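Local coordinates for D-3-phosphoglycerate dehydrogenase-related protein (Vibrio cholerae, PDB 4S1V) that probably catalyses the NAD-dependent oxidation of 3-phospho-D-glycerate or a related D-2-hydroxyacid, at residues C[170-178]-C[190-199]; C[114-124]-C[135-145]. All coordinates share one frame; numbering follows the deposited sequence.

Contact 1. Residues C[170-178]-C[190-199]; sequences GMPILVWGS and YQAAADKAEF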
loop_
_atom_site.group_PDB
_atom_site.type_symbol
_atom_site.label_atom_id
_atom_site.label_comp_id
_atom_site.label_asym_id
_atom_site.label_seq_id
_atom_site.Cartn_x
_atom_site.Cartn_y
_atom_site.Cartn_z
ATOM N N GLY C 170 -29.422 13.287 -6.986
ATOM C CA GLY C 170 -29.358 13.779 -8.374
ATOM C C GLY C 170 -29.016 12.710 -9.396
ATOM O O GLY C 170 -28.373 12.987 -10.418
ATOM N N MET C 171 -29.446 11.483 -9.120
ATOM C CA MET C 171 -29.213 10.371 -10.023
ATOM C C MET C 171 -30.475 10.061 -10.832
ATOM O O MET C 171 -31.552 9.918 -10.258
ATOM C CB MET C 171 -28.783 9.114 -9.251
ATOM C CG MET C 171 -27.594 9.303 -8.317
ATOM S SD MET C 171 -27.088 7.755 -7.542
ATOM C CE MET C 171 -26.180 6.957 -8.864
ATOM N N PRO C 172 -30.344 9.949 -12.172
ATOM C CA PRO C 172 -31.451 9.329 -12.917
ATOM C C PRO C 172 -31.736 7.927 -12.356
ATOM O O PRO C 172 -30.811 7.222 -11.943
ATOM C CB PRO C 172 -30.906 9.217 -14.347
ATOM C CG PRO C 172 -29.825 10.247 -14.446
ATOM C CD PRO C 172 -29.254 10.411 -13.055
ATOM N N ILE C 173 -33.000 7.532 -12.328
ATOM C CA ILE C 173 -33.356 6.215 -11.821
ATOM C C ILE C 173 -33.849 5.347 -12.966
ATOM O O ILE C 173 -34.782 5.726 -13.676
ATOM C CB ILE C 173 -34.409 6.297 -10.686
ATOM C CG1 ILE C 173 -33.985 7.318 -9.620
ATOM C CG2 ILE C 173 -34.669 4.918 -10.077
ATOM C CD1 ILE C 173 -32.717 6.969 -8.859
ATOM N N LEU C 174 -33.184 4.207 -13.157
ATOM C CA LEU C 174 -33.562 3.219 -14.174
ATOM C C LEU C 174 -33.912 1.907 -13.479
ATOM O O LEU C 174 -33.132 1.393 -12.665
ATOM C CB LEU C 174 -32.419 3.003 -15.166
ATOM C CG LEU C 174 -32.673 2.068 -16.353
ATOM C CD1 LEU C 174 -33.672 2.665 -17.348
ATOM C CD2 LEU C 174 -31.370 1.721 -17.056
ATOM N N VAL C 175 -35.090 1.373 -13.790
ATOM C CA VAL C 175 -35.616 0.227 -13.053
ATOM C C VAL C 175 -35.809 -0.997 -13.947
ATOM O O VAL C 175 -36.330 -0.897 -15.058
ATOM C CB VAL C 175 -36.919 0.589 -12.312
ATOM C CG1 VAL C 175 -37.529 -0.624 -11.631
ATOM C CG2 VAL C 175 -36.667 1.701 -11.297
ATOM N N TRP C 176 -35.368 -2.145 -13.445
ATOM C CA TRP C 176 -35.629 -3.432 -14.081
ATOM C C TRP C 176 -36.241 -4.399 -13.094
ATOM O O TRP C 176 -36.068 -4.268 -11.875
ATOM C CB TRP C 176 -34.349 -4.000 -14.706
ATOM C CG TRP C 176 -34.586 -5.304 -15.424
ATOM C CD1 TRP C 176 -34.037 -6.550 -15.131
ATOM C CD2 TRP C 176 -35.500 -5.547 -16.552
ATOM N NE1 TRP C 176 -34.516 -7.512 -15.986
ATOM C CE2 TRP C 176 -35.397 -6.979 -16.862
ATOM C CE3 TRP C 176 -36.349 -4.750 -17.317
ATOM C CZ2 TRP C 176 -36.123 -7.564 -17.898
ATOM C CZ3 TRP C 176 -37.080 -5.350 -18.350
ATOM C CH2 TRP C 176 -36.968 -6.723 -18.633
ATOM N N GLY C 177 -36.999 -5.361 -13.611
ATOM C CA GLY C 177 -37.530 -6.452 -12.793
ATOM C C GLY C 177 -38.888 -6.898 -13.295
ATOM O O GLY C 177 -39.175 -6.823 -14.496
ATOM N N SER C 178 -39.726 -7.353 -12.372
ATOM C CA SER C 178 -41.104 -7.726 -12.687
ATOM C C SER C 178 -41.864 -6.560 -13.334
ATOM O O SER C 178 -41.452 -5.396 -13.235
ATOM C CB SER C 178 -41.818 -8.136 -11.407
ATOM O OG SER C 178 -42.032 -6.992 -10.604
ATOM N N TYR C 190 -39.897 7.447 -12.479
ATOM C CA TYR C 190 -38.575 6.922 -12.821
ATOM C C TYR C 190 -38.621 6.269 -14.203
ATOM O O TYR C 190 -39.681 6.188 -14.823
ATOM C CB TYR C 190 -38.112 5.878 -11.795
ATOM C CG TYR C 190 -38.182 6.291 -10.339
ATOM C CD1 TYR C 190 -37.812 7.575 -9.920
ATOM C CD2 TYR C 190 -38.588 5.378 -9.370
ATOM C CE1 TYR C 190 -37.870 7.931 -8.581
ATOM C CE2 TYR C 190 -38.636 5.722 -8.032
ATOM C CZ TYR C 190 -38.279 6.994 -7.642
ATOM O OH TYR C 190 -38.339 7.322 -6.305
ATOM N N GLN C 191 -37.477 5.808 -14.694
ATOM C CA GLN C 191 -37.460 5.099 -15.972
ATOM C C GLN C 191 -37.619 3.600 -15.758
ATOM O O GLN C 191 -37.157 3.059 -14.752
ATOM C CB GLN C 191 -36.168 5.372 -16.742
ATOM C CG GLN C 191 -35.824 6.840 -16.910
ATOM C CD GLN C 191 -34.483 7.034 -17.582
ATOM O OE1 GLN C 191 -34.310 6.689 -18.752
ATOM N NE2 GLN C 191 -33.522 7.599 -16.849
ATOM N N ALA C 192 -38.290 2.949 -16.705
ATOM C CA ALA C 192 -38.276 1.496 -16.812
ATOM C C ALA C 192 -37.373 1.101 -17.972
ATOM O O ALA C 192 -37.526 1.613 -19.087
ATOM C CB ALA C 192 -39.678 0.951 -17.023
ATOM N N ALA C 193 -36.424 0.204 -17.701
ATOM C CA ALA C 193 -35.564 -0.348 -18.740
ATOM C C ALA C 193 -36.401 -1.173 -19.715
ATOM O O ALA C 193 -37.323 -1.880 -19.299
ATOM C CB ALA C 193 -34.458 -1.202 -18.125
ATOM N N ALA C 194 -36.078 -1.061 -21.003
ATOM C CA ALA C 194 -36.754 -1.795 -22.070
ATOM C C ALA C 194 -36.570 -3.302 -21.903
ATOM O O ALA C 194 -37.507 -4.071 -22.115
ATOM C CB ALA C 194 -36.231 -1.351 -23.432
ATOM N N ASP C 195 -35.351 -3.704 -21.547
ATOM C CA ASP C 195 -35.028 -5.095 -21.221
ATOM C C ASP C 195 -33.794 -5.155 -20.319
ATOM O O ASP C 195 -33.201 -4.118 -19.998
ATOM C CB ASP C 195 -34.845 -5.953 -22.488
ATOM C CG ASP C 195 -33.816 -5.380 -23.457
ATOM O OD1 ASP C 195 -32.773 -4.851 -23.012
ATOM O OD2 ASP C 195 -34.044 -5.480 -24.680
ATOM N N LYS C 196 -33.424 -6.372 -19.918
ATOM C CA LYS C 196 -32.273 -6.615 -19.047
ATOM C C LYS C 196 -30.980 -6.126 -19.703
ATOM O O LYS C 196 -30.124 -5.534 -19.030
ATOM C CB LYS C 196 -32.178 -8.108 -18.679
ATOM C CG LYS C 196 -31.036 -8.454 -17.732
ATOM C CD LYS C 196 -31.018 -9.920 -17.306
ATOM C CE LYS C 196 -30.533 -10.846 -18.409
ATOM N NZ LYS C 196 -29.984 -12.110 -17.842
ATOM N N ALA C 197 -30.851 -6.371 -21.010
ATOM C CA ALA C 197 -29.682 -5.916 -21.780
ATOM C C ALA C 197 -29.474 -4.396 -21.681
ATOM O O ALA C 197 -28.371 -3.940 -21.389
ATOM C CB ALA C 197 -29.772 -6.369 -23.233
ATOM N N GLU C 198 -30.535 -3.616 -21.888
ATOM C CA GLU C 198 -30.452 -2.160 -21.714
ATOM C C GLU C 198 -30.088 -1.770 -20.268
ATOM O O GLU C 198 -29.325 -0.831 -20.046
ATOM C CB GLU C 198 -31.766 -1.485 -22.139
ATOM C CG GLU C 198 -31.923 -0.056 -21.634
ATOM C CD GLU C 198 -33.144 0.658 -22.190
ATOM O OE1 GLU C 198 -33.182 0.942 -23.406
ATOM O OE2 GLU C 198 -34.060 0.964 -21.402
ATOM N N PHE C 199 -30.641 -2.495 -19.299
ATOM C CA PHE C 199 -30.424 -2.218 -17.885
ATOM C C PHE C 199 -28.948 -2.338 -17.520
ATOM O O PHE C 199 -28.387 -1.425 -16.927
ATOM C CB PHE C 199 -31.304 -3.140 -17.021
ATOM C CG PHE C 199 -31.146 -2.936 -15.530
ATOM C CD1 PHE C 199 -31.562 -1.753 -14.920
ATOM C CD2 PHE C 199 -30.606 -3.944 -14.734
ATOM C CE1 PHE C 199 -31.429 -1.582 -13.547
ATOM C CE2 PHE C 199 -30.473 -3.778 -13.361
ATOM C CZ PHE C 199 -30.879 -2.595 -12.767
#
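Residues 173-175 and 191-193 pair in parallel register through three backbone hydrogen bonds: Gln191 N to Ile173 O (2.9 Å), Val175 N to Gln191 O (2.8 Å, the most bent at 137°) and Ala193 N to Val175 O (2.9 Å). This is the outer beta-alpha-beta unit of a Rossmann fold, in which helix 179-188 connects strand 173-176 to the short edge strand 191-192. At the start of the pairing, Ile173 and Tyr190 point the same way, and Ile173 CG2 lies over the Tyr190 ring, 4.1 Å from its centroid. Leu174 lies on the same sheet face as Gln191: its CD1 branch reaches Gln191 CB and Ala193, while CD2 packs against Phe199 CD1, the two side chains running in opposite directions. Trp176 joins strand to helix 196-202. With CG anti to the backbone N (chi1 -178°), its indole projects toward the helix start, where Lys196 CA sits over the five-membered ring, 4.0 Å from the centroid. Trp176 CB in turn lies over a face of the Phe199 ring, a CH-pi contact, 3.6 Å from that ring's centroid, although the two aromatic planes meet obliquely at 33°. Trp153 adds an edge-to-face contact to the indole, and Lys196 NZ forms a salt bridge with Asp224. The helix start is fixed twice: Asp195 OD1 accepts from Glu198 N (2.8 Å) as an N-cap, and Ala194 N donates to Glu198 OE2 (2.9 Å) from above the carboxylate plane.

Contact 2. Residues C[114-124]-C[135-145]; sequences ILAASRHLPSY and QNGGLGLGRTL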
loop_
_atom_site.group_PDB
_atom_site.type_symbol
_atom_site.label_atom_id
_atom_site.label_comp_id
_atom_site.label_asym_id
_atom_site.label_seq_id
_atom_site.Cartn_x
_atom_site.Cartn_y
_atom_site.Cartn_z
ATOM N N ILE C 114 -22.701 2.103 -1.069
ATOM C CA ILE C 114 -22.605 2.788 -2.358
ATOM C C ILE C 114 -21.704 4.020 -2.252
ATOM O O ILE C 114 -20.821 4.225 -3.088
ATOM C CB ILE C 114 -24.013 3.128 -2.908
ATOM C CG1 ILE C 114 -24.693 1.845 -3.401
ATOM C CG2 ILE C 114 -23.939 4.159 -4.025
ATOM C CD1 ILE C 114 -26.204 1.932 -3.536
ATOM N N LEU C 115 -21.911 4.809 -1.203
ATOM C CA LEU C 115 -21.127 6.021 -0.976
ATOM C C LEU C 115 -19.687 5.731 -0.578
ATOM O O LEU C 115 -18.777 6.403 -1.055
ATOM C CB LEU C 115 -21.801 6.917 0.062
ATOM C CG LEU C 115 -22.995 7.761 -0.375
ATOM C CD1 LEU C 115 -23.754 8.234 0.860
ATOM C CD2 LEU C 115 -22.574 8.955 -1.230
ATOM N N ALA C 116 -19.482 4.726 0.280
ATOM C CA ALA C 116 -18.131 4.308 0.687
ATOM C C ALA C 116 -17.309 3.793 -0.500
ATOM O O ALA C 116 -16.141 4.152 -0.667
ATOM C CB ALA C 116 -18.199 3.244 1.773
ATOM N N ALA C 117 -17.933 2.947 -1.310
ATOM C CA ALA C 117 -17.300 2.388 -2.500
ATOM C C ALA C 117 -16.946 3.495 -3.490
ATOM O O ALA C 117 -15.841 3.531 -4.026
ATOM C CB ALA C 117 -18.218 1.360 -3.147
ATOM N N SER C 118 -17.890 4.404 -3.708
ATOM C CA SER C 118 -17.709 5.496 -4.661
ATOM C C SER C 118 -16.532 6.369 -4.272
ATOM O O SER C 118 -15.792 6.826 -5.133
ATOM C CB SER C 118 -18.970 6.352 -4.766
ATOM O OG SER C 118 -20.018 5.623 -5.370
ATOM N N ARG C 119 -16.348 6.590 -2.977
ATOM C CA ARG C 119 -15.325 7.532 -2.551
ATOM C C ARG C 119 -14.062 6.881 -1.990
ATOM O O ARG C 119 -13.181 7.587 -1.499
ATOM C CB ARG C 119 -15.913 8.579 -1.594
ATOM C CG ARG C 119 -17.044 9.413 -2.196
ATOM C CD ARG C 119 -16.586 10.353 -3.315
ATOM N NE ARG C 119 -15.776 11.459 -2.806
ATOM C CZ ARG C 119 -16.234 12.671 -2.502
ATOM N NH1 ARG C 119 -17.517 12.983 -2.670
ATOM N NH2 ARG C 119 -15.393 13.585 -2.046
ATOM N N HIS C 120 -13.970 5.551 -2.113
ATOM C CA HIS C 120 -12.845 4.752 -1.595
ATOM C C HIS C 120 -12.587 4.993 -0.143
ATOM O O HIS C 120 -11.440 5.014 0.308
ATOM C CB HIS C 120 -11.573 4.984 -2.404
ATOM C CG HIS C 120 -11.732 4.701 -3.873
ATOM N ND1 HIS C 120 -12.109 3.498 -4.336
ATOM C CD2 HIS C 120 -11.548 5.517 -4.989
ATOM C CE1 HIS C 120 -12.162 3.535 -5.684
ATOM N NE2 HIS C 120 -11.820 4.776 -6.079
ATOM N N LEU C 121 -13.668 5.166 0.608
ATOM C CA LEU C 121 -13.572 5.604 1.987
ATOM C C LEU C 121 -12.770 4.663 2.921
ATOM O O LEU C 121 -11.910 5.146 3.669
ATOM C CB LEU C 121 -14.971 5.905 2.531
ATOM C CG LEU C 121 -15.039 6.696 3.830
ATOM C CD1 LEU C 121 -14.409 8.075 3.662
ATOM C CD2 LEU C 121 -16.486 6.771 4.299
ATOM N N PRO C 122 -13.021 3.332 2.872
ATOM C CA PRO C 122 -12.291 2.467 3.813
ATOM C C PRO C 122 -10.769 2.460 3.605
ATOM O O PRO C 122 -10.021 2.499 4.584
ATOM C CB PRO C 122 -12.880 1.068 3.553
ATOM C CG PRO C 122 -14.178 1.305 2.850
ATOM C CD PRO C 122 -13.962 2.551 2.042
ATOM N N SER C 123 -10.326 2.431 2.345
ATOM C CA SER C 123 -8.894 2.443 2.020
ATOM C C SER C 123 -8.232 3.765 2.400
ATOM O O SER C 123 -7.112 3.771 2.897
ATOM C CB SER C 123 -8.660 2.173 0.528
ATOM O OG SER C 123 -9.334 1.003 0.117
ATOM N N TYR C 124 -8.914 4.876 2.129
ATOM C CA TYR C 124 -8.419 6.200 2.515
ATOM C C TYR C 124 -8.202 6.266 4.030
ATOM O O TYR C 124 -7.141 6.676 4.495
ATOM C CB TYR C 124 -9.396 7.305 2.080
ATOM C CG TYR C 124 -9.151 7.925 0.708
ATOM C CD1 TYR C 124 -7.918 8.494 0.380
ATOM C CD2 TYR C 124 -10.173 7.990 -0.236
ATOM C CE1 TYR C 124 -7.705 9.090 -0.854
ATOM C CE2 TYR C 124 -9.972 8.585 -1.480
ATOM C CZ TYR C 124 -8.737 9.132 -1.785
ATOM O OH TYR C 124 -8.537 9.721 -3.008
ATOM N N GLN C 135 -4.088 8.735 0.918
ATOM C CA GLN C 135 -3.724 7.633 0.020
ATOM C C GLN C 135 -4.786 6.558 0.175
ATOM O O GLN C 135 -5.448 6.477 1.214
ATOM C CB GLN C 135 -2.343 7.037 0.370
ATOM C CG GLN C 135 -1.142 7.973 0.244
ATOM C CD GLN C 135 -0.951 8.527 -1.161
ATOM O OE1 GLN C 135 -1.220 7.851 -2.153
ATOM N NE2 GLN C 135 -0.477 9.763 -1.249
ATOM N N ASN C 136 -4.947 5.729 -0.848
ATOM C CA ASN C 136 -5.971 4.693 -0.818
ATOM C C ASN C 136 -5.532 3.383 -1.484
ATOM O O ASN C 136 -6.368 2.564 -1.869
ATOM C CB ASN C 136 -7.273 5.219 -1.433
ATOM C CG ASN C 136 -7.155 5.494 -2.921
ATOM O OD1 ASN C 136 -6.114 5.251 -3.536
ATOM N ND2 ASN C 136 -8.234 6.002 -3.514
ATOM N N GLY C 137 -4.220 3.194 -1.614
ATOM C CA GLY C 137 -3.666 1.996 -2.246
ATOM C C GLY C 137 -3.692 2.035 -3.763
ATOM O O GLY C 137 -3.879 1.009 -4.406
ATOM N N GLY C 138 -3.508 3.222 -4.338
ATOM C CA GLY C 138 -3.424 3.380 -5.785
ATOM C C GLY C 138 -4.749 3.259 -6.524
ATOM O O GLY C 138 -4.773 2.956 -7.722
ATOM N N LEU C 139 -5.853 3.507 -5.827
ATOM C CA LEU C 139 -7.180 3.418 -6.451
ATOM C C LEU C 139 -7.589 4.720 -7.162
ATOM O O LEU C 139 -8.602 4.759 -7.872
ATOM C CB LEU C 139 -8.241 3.004 -5.422
ATOM C CG LEU C 139 -8.099 1.632 -4.749
ATOM C CD1 LEU C 139 -9.262 1.381 -3.798
ATOM C CD2 LEU C 139 -8.009 0.517 -5.784
ATOM N N GLY C 140 -6.795 5.773 -6.972
ATOM C CA GLY C 140 -7.084 7.076 -7.577
ATOM C C GLY C 140 -8.233 7.820 -6.917
ATOM O O GLY C 140 -8.553 7.584 -5.741
ATOM N N LEU C 141 -8.842 8.729 -7.678
ATOM C CA LEU C 141 -9.944 9.559 -7.204
ATOM C C LEU C 141 -11.267 8.802 -7.166
ATOM O O LEU C 141 -11.576 8.036 -8.076
ATOM C CB LEU C 141 -10.113 10.806 -8.092
ATOM C CG LEU C 141 -9.079 11.925 -7.981
ATOM C CD1 LEU C 141 -9.259 12.928 -9.110
ATOM C CD2 LEU C 141 -9.173 12.608 -6.627
ATOM N N GLY C 142 -12.041 9.038 -6.109
ATOM C CA GLY C 142 -13.426 8.602 -6.046
ATOM C C GLY C 142 -14.324 9.485 -6.912
ATOM O O GLY C 142 -13.846 10.425 -7.564
ATOM N N ARG C 143 -15.622 9.185 -6.909
ATOM C CA ARG C 143 -16.571 9.787 -7.849
ATOM C C ARG C 143 -17.887 10.143 -7.173
ATOM O O ARG C 143 -18.357 9.411 -6.293
ATOM C CB ARG C 143 -16.846 8.828 -9.010
ATOM C CG ARG C 143 -15.676 8.644 -9.962
ATOM C CD ARG C 143 -15.828 7.379 -10.789
ATOM N NE ARG C 143 -16.896 7.499 -11.779
ATOM C CZ ARG C 143 -16.707 7.611 -13.092
ATOM N NH1 ARG C 143 -15.483 7.612 -13.608
ATOM N NH2 ARG C 143 -17.756 7.722 -13.895
ATOM N N THR C 144 -18.478 11.268 -7.582
ATOM C CA THR C 144 -19.796 11.653 -7.092
ATOM C C THR C 144 -20.875 10.767 -7.715
ATOM O O THR C 144 -20.695 10.204 -8.810
ATOM C CB THR C 144 -20.122 13.137 -7.389
ATOM O OG1 THR C 144 -19.959 13.400 -8.787
ATOM C CG2 THR C 144 -19.225 14.062 -6.604
ATOM N N LEU C 145 -21.997 10.645 -7.017
ATOM C CA LEU C 145 -23.141 9.914 -7.548
ATOM C C LEU C 145 -23.995 10.798 -8.454
ATOM O O LEU C 145 -24.605 10.314 -9.403
ATOM C CB LEU C 145 -23.985 9.343 -6.411
ATOM C CG LEU C 145 -23.329 8.301 -5.503
ATOM C CD1 LEU C 145 -24.209 8.080 -4.284
ATOM C CD2 LEU C 145 -23.096 6.989 -6.242
HETATM O O HOH W 1 -19.478 11.174 -3.633
HETATM O O HOH W 2 -11.519 5.207 -8.979
HETATM O O HOH W 3 -5.110 8.442 3.642
HETATM O O HOH W 4 -11.018 10.610 -3.884
#
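One water oxygen is gripped by three groups, joining His120 to the loop 135-145: it lies 2.9 Å from His120 NE2, in the plane of the imidazole, and donates to Leu139 O (3.2 Å) and Leu141 O (3.0 Å). The imidazole is also covered, since Leu139 CB stands over its centre, 3.9 Å from the centroid and only 6° off the normal. His120, with its positive phi, takes part in the Schellman motif after helix 104-119 and occupies the N-cap position of helix 121-129, and its ring meets the loop where the two helices join. Asn136 lies alongside Tyr124 with its CB over the centre of the phenol, 3.8 Å from the centroid. Its CG is wedged between the backbone N and the carbonyl carbon (chi1 67°); from there OD1 accepts from Leu139 N in an Asx motif, and ND2 donates to Gly140 O (2.8 Å) in the plane of that carbonyl. Arg143 N bonds directly to Ser118 O (3.0 Å, 152° at the hydrogen). Gly142 runs close beside Arg119 here, and further on the Leu145 methyls cross Ile114 and Leu115 (Leu145 CD1 to Leu115 CD2, 3.6 Å). A second water accepts from Gly142 N and bridges it to Tyr124 OH. Arg119 donates to Ala105 O and Gly290 O of the second subunit, and Tyr124 OH bonds to Gln11 of that subunit. Water bridges, ring faces and a direct backbone bond therefore join loop to helices, while the polar ends of Arg119 and Tyr124 also tie the contact into the interface with the second subunit.

How the contacts relate
Both contacts belong to the NAD-binding domain and follow in series along the chain, contact 2 closing before contact 1 opens. Their centres are about 26 Å apart, yet the ends meet: Met171 CG of contact 1 packs against Leu145 O of contact 2 at 3.3 Å. Strand 191-192 of contact 1 is an outermost strand of the chain's seven-stranded parallel sheet. Helix 104-119 of contact 2 instead packs on strands 233-236 and 283-285, the latter outermost on the other side within the chain. Contact 2 adjoins the second subunit, whereas no other chain of the assembly touches contact 1. The Val175 side chain of contact 1 comes close to, but does not contact, a glycine-rich turn that is probably the dinucleotide-binding motif, consistent with a place close to the cofactor site.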